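Local coordinates for protein putative N-acetylmuramoyl-L-alanine amidase,autolysin cwp6 (PDB 5J72) that probably cleaves the amide bond between N-acetylmuramic acid and L-alanine in peptidoglycan with a zinc-dependent amidase domain, and carries CWB2 modules that hold it to the cell wall, at residues 484-495 and 623-634. Sequence-based numbering, arbitrary orientation.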
loop_
_atom_site.group_PDB
_atom_site.type_symbol
_atom_site.label_atom_id
_atom_site.label_comp_id
_atom_site.label_asym_id
_atom_site.label_seq_id
_atom_site.Cartn_x
_atom_site.Cartn_y
_atom_site.Cartn_z
ATOM N N THR A 484 11.604 -7.269 15.749
ATOM C CA THR A 484 13.039 -7.324 15.449
ATOM C C THR A 484 13.256 -8.169 14.180
ATOM O O THR A 484 13.965 -7.759 13.255
ATOM C CB THR A 484 13.780 -7.999 16.633
ATOM O OG1 THR A 484 13.571 -7.219 17.783
ATOM C CG2 THR A 484 15.333 -8.107 16.338
ATOM N N ALA A 485 12.591 -9.352 14.120
ATOM C CA ALA A 485 12.765 -10.277 13.023
ATOM C C ALA A 485 12.280 -9.715 11.712
ATOM O O ALA A 485 12.889 -10.017 10.655
ATOM C CB ALA A 485 12.060 -11.646 13.310
ATOM N N LEU A 486 11.238 -8.939 11.715
ATOM C CA LEU A 486 10.741 -8.362 10.435
ATOM C C LEU A 486 11.853 -7.419 9.900
ATOM O O LEU A 486 12.095 -7.385 8.694
ATOM C CB LEU A 486 9.419 -7.532 10.696
ATOM C CG LEU A 486 8.212 -8.556 10.901
ATOM C CD1 LEU A 486 7.005 -7.815 11.609
ATOM C CD2 LEU A 486 7.750 -9.168 9.532
ATOM N N ALA A 487 12.465 -6.670 10.801
ATOM C CA ALA A 487 13.516 -5.710 10.359
ATOM C C ALA A 487 14.750 -6.466 9.842
ATOM O O ALA A 487 15.381 -6.034 8.877
ATOM C CB ALA A 487 13.864 -4.801 11.516
ATOM N N THR A 488 15.127 -7.592 10.492
ATOM C CA THR A 488 16.230 -8.395 9.984
ATOM C C THR A 488 15.910 -8.927 8.601
ATOM O O THR A 488 16.754 -8.955 7.689
ATOM C CB THR A 488 16.445 -9.634 10.926
ATOM O OG1 THR A 488 16.727 -9.135 12.223
ATOM C CG2 THR A 488 17.598 -10.576 10.396
ATOM N N THR A 489 14.660 -9.431 8.433
ATOM C CA THR A 489 14.279 -9.969 7.134
ATOM C C THR A 489 14.355 -8.868 6.059
ATOM O O THR A 489 14.849 -9.094 4.941
ATOM C CB THR A 489 12.798 -10.539 7.239
ATOM O OG1 THR A 489 12.859 -11.629 8.164
ATOM C CG2 THR A 489 12.295 -11.099 5.922
ATOM N N GLU A 490 13.854 -7.715 6.410
ATOM C CA GLU A 490 13.805 -6.591 5.460
ATOM C C GLU A 490 15.281 -6.240 5.005
ATOM O O GLU A 490 15.533 -6.041 3.831
ATOM C CB GLU A 490 13.233 -5.370 6.171
ATOM C CG GLU A 490 12.885 -4.324 5.136
ATOM C CD GLU A 490 11.514 -4.661 4.474
ATOM O OE1 GLU A 490 11.109 -5.841 4.441
ATOM O OE2 GLU A 490 10.859 -3.735 4.012
ATOM N N TYR A 491 16.220 -6.205 5.970
ATOM C CA TYR A 491 17.616 -5.894 5.591
ATOM C C TYR A 491 18.153 -6.960 4.702
ATOM O O TYR A 491 18.720 -6.658 3.637
ATOM C CB TYR A 491 18.488 -5.752 6.831
ATOM C CG TYR A 491 19.930 -5.515 6.402
ATOM C CD1 TYR A 491 20.366 -4.245 6.047
ATOM C CD2 TYR A 491 20.816 -6.579 6.261
ATOM C CE1 TYR A 491 21.648 -4.041 5.544
ATOM C CE2 TYR A 491 22.114 -6.387 5.773
ATOM C CZ TYR A 491 22.519 -5.116 5.412
ATOM O OH TYR A 491 23.794 -4.934 4.919
ATOM N N LEU A 492 17.975 -8.240 5.063
ATOM C CA LEU A 492 18.527 -9.302 4.213
ATOM C C LEU A 492 17.955 -9.284 2.802
ATOM O O LEU A 492 18.684 -9.493 1.815
ATOM C CB LEU A 492 18.244 -10.680 4.863
ATOM C CG LEU A 492 19.070 -10.868 6.168
ATOM C CD1 LEU A 492 18.622 -12.127 6.932
ATOM C CD2 LEU A 492 20.580 -11.046 5.760
ATOM N N ARG A 493 16.634 -9.064 2.690
ATOM C CA ARG A 493 16.042 -9.061 1.355
ATOM C C ARG A 493 16.558 -7.896 0.534
ATOM O O ARG A 493 16.699 -8.056 -0.679
ATOM C CB ARG A 493 14.502 -8.953 1.433
ATOM C CG ARG A 493 13.917 -10.191 2.032
ATOM C CD ARG A 493 12.389 -10.235 1.844
ATOM N NE ARG A 493 11.927 -11.558 2.272
ATOM C CZ ARG A 493 10.676 -11.822 2.631
ATOM N NH1 ARG A 493 9.748 -10.861 2.606
ATOM N NH2 ARG A 493 10.336 -13.044 3.008
ATOM N N SER A 494 16.775 -6.758 1.149
ATOM C CA SER A 494 17.264 -5.594 0.417
ATOM C C SER A 494 18.709 -5.846 -0.119
ATOM O O SER A 494 19.157 -5.108 -1.004
ATOM C CB SER A 494 17.256 -4.376 1.315
ATOM O OG SER A 494 18.391 -4.391 2.163
ATOM N N LYS A 495 19.425 -6.859 0.416
ATOM C CA LYS A 495 20.785 -7.196 -0.074
ATOM C C LYS A 495 20.737 -8.429 -0.950
ATOM O O LYS A 495 21.783 -9.001 -1.234
ATOM C CB LYS A 495 21.730 -7.417 1.116
ATOM C CG LYS A 495 21.817 -6.180 1.991
ATOM C CD LYS A 495 22.138 -4.984 1.115
ATOM C CE LYS A 495 22.960 -4.004 1.878
ATOM N NZ LYS A 495 22.196 -2.789 2.192
ATOM N N LYS A 623 13.875 -1.569 15.110
ATOM C CA LYS A 623 14.226 -1.833 13.724
ATOM C C LYS A 623 15.807 -1.835 13.593
ATOM O O LYS A 623 16.356 -2.654 12.880
ATOM C CB LYS A 623 13.609 -0.769 12.826
ATOM C CG LYS A 623 13.994 -1.027 11.378
ATOM C CD LYS A 623 13.347 -0.027 10.416
ATOM C CE LYS A 623 13.321 -0.647 9.024
ATOM N NZ LYS A 623 12.444 -1.869 8.954
ATOM N N THR A 624 16.504 -0.961 14.316
ATOM C CA THR A 624 17.981 -0.937 14.234
ATOM C C THR A 624 18.554 -2.264 14.765
ATOM O O THR A 624 19.483 -2.822 14.193
ATOM C CB THR A 624 18.517 0.238 15.043
ATOM O OG1 THR A 624 18.034 1.408 14.383
ATOM C CG2 THR A 624 20.065 0.269 15.091
ATOM N N MET A 625 17.971 -2.773 15.841
ATOM C CA MET A 625 18.410 -4.066 16.377
ATOM C C MET A 625 18.262 -5.122 15.317
ATOM O O MET A 625 19.199 -5.901 15.095
ATOM C CB MET A 625 17.570 -4.423 17.597
ATOM C CG MET A 625 17.876 -5.854 18.106
ATOM S SD MET A 625 19.588 -6.049 18.758
ATOM C CE MET A 625 19.494 -5.065 20.346
ATOM N N GLY A 626 17.087 -5.180 14.590
ATOM C CA GLY A 626 16.944 -6.213 13.572
ATOM C C GLY A 626 17.920 -6.010 12.412
ATOM O O GLY A 626 18.458 -6.972 11.857
ATOM N N THR A 627 18.091 -4.758 12.012
ATOM C CA THR A 627 19.010 -4.484 10.912
ATOM C C THR A 627 20.464 -4.987 11.255
ATOM O O THR A 627 21.095 -5.632 10.410
ATOM C CB THR A 627 19.112 -2.961 10.712
ATOM O OG1 THR A 627 17.781 -2.507 10.351
ATOM C CG2 THR A 627 20.185 -2.621 9.564
ATOM N N GLN A 628 20.958 -4.680 12.456
ATOM C CA GLN A 628 22.319 -5.127 12.839
ATOM C C GLN A 628 22.412 -6.643 12.799
ATOM O O GLN A 628 23.416 -7.228 12.342
ATOM C CB GLN A 628 22.671 -4.602 14.228
ATOM C CG GLN A 628 22.729 -3.073 14.342
ATOM C CD GLN A 628 23.611 -2.483 13.240
ATOM O OE1 GLN A 628 23.129 -1.830 12.301
ATOM N NE2 GLN A 628 24.939 -2.750 13.289
ATOM N N ILE A 629 21.343 -7.325 13.281
ATOM C CA ILE A 629 21.397 -8.748 13.197
ATOM C C ILE A 629 21.477 -9.179 11.738
ATOM O O ILE A 629 22.218 -10.103 11.414
ATOM C CB ILE A 629 20.147 -9.369 13.911
ATOM C CG1 ILE A 629 20.237 -9.074 15.431
ATOM C CG2 ILE A 629 20.085 -10.883 13.614
ATOM C CD1 ILE A 629 18.896 -9.482 16.248
ATOM N N GLY A 630 20.698 -8.488 10.834
ATOM C CA GLY A 630 20.733 -8.865 9.429
ATOM C C GLY A 630 22.143 -8.611 8.857
ATOM O O GLY A 630 22.618 -9.399 8.024
ATOM N N ILE A 631 22.774 -7.541 9.282
ATOM C CA ILE A 631 24.138 -7.241 8.730
ATOM C C ILE A 631 25.098 -8.373 9.188
ATOM O O ILE A 631 25.888 -8.876 8.377
ATOM C CB ILE A 631 24.648 -5.864 9.217
ATOM C CG1 ILE A 631 23.824 -4.703 8.553
ATOM C CG2 ILE A 631 26.198 -5.694 8.784
ATOM C CD1 ILE A 631 23.984 -3.371 9.325
ATOM N N GLY A 632 25.012 -8.762 10.471
ATOM C CA GLY A 632 25.849 -9.857 10.972
ATOM C C GLY A 632 25.600 -11.127 10.202
ATOM O O GLY A 632 26.510 -11.894 9.930
ATOM N N ILE A 633 24.321 -11.419 9.849
ATOM C CA ILE A 633 24.026 -12.615 9.072
ATOM C C ILE A 633 24.642 -12.510 7.647
ATOM O O ILE A 633 25.210 -13.496 7.138
ATOM C CB ILE A 633 22.478 -12.844 8.952
ATOM C CG1 ILE A 633 21.940 -13.230 10.387
ATOM C CG2 ILE A 633 22.129 -13.956 7.881
ATOM C CD1 ILE A 633 20.341 -13.234 10.433
ATOM N N GLU A 634 24.468 -11.355 7.010
ATOM C CA GLU A 634 25.021 -11.129 5.664
ATOM C C GLU A 634 26.586 -11.318 5.734
ATOM O O GLU A 634 27.159 -11.948 4.826
ATOM C CB GLU A 634 24.678 -9.714 5.225
ATOM C CG GLU A 634 25.411 -9.331 3.946
ATOM C CD GLU A 634 25.188 -7.857 3.593
ATOM O OE1 GLU A 634 25.227 -6.996 4.491
ATOM O OE2 GLU A 634 24.965 -7.598 2.395
HETATM O O HOH W 1 15.812 -3.499 8.419
#
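T488 packs straight onto G626 where helices 484-494 and 623-634 come together, their axes only 6.9 Å apart and crossing at -46°. G626 suits this spot because a side chain there would run into T484 O and A487 CB; its bare CA instead gives a CA-H...O contact to T484 O (3.4 Å). The small methyl of A487 likewise lets the backbones close in. T488 is a knob in the hole formed by G626, I629, G630 and I633. Its OG1 stands beside the backbone N, which turns CG2 anti to that N and onto G630 CA, while T488 OG1 donates to G626 O (2.8 Å), steeply to the C=O bond at 106°. G626 O already takes the helical bond from G630 N, so the carbonyl serves two donors, and the buried hydroxyl finds its acceptor within the apolar seam. L492 CD2 extends the seam against I633 CG2 at 3.9 Å.

Toward the more open side, Y491 lies across G630, and I631 CG1 makes a CH-pi contact over one ring face, 3.8 Å from the centroid. E634 OE1 lies at the edge of the Y491 ring, near its plane, and takes the bond from Y491 OH (2.5 Å) on its syn side, tilted out of the carboxylate plane; ring and carboxylate planes are 78° apart. Here the exposed K495 lays its aliphatic CG beside E634 OE2. Near K623, a water bridges A487 O and T627 OG1.

Both helices lie in the zinc amidase domain, against the strand 525-532 of its mixed sheet: T484 and T488 touch I529, and I633 touches T527. Helix 554-569 flanks 623-634 through M625 and I631, whereas A485, T489 and L492 pack on strand 498-501.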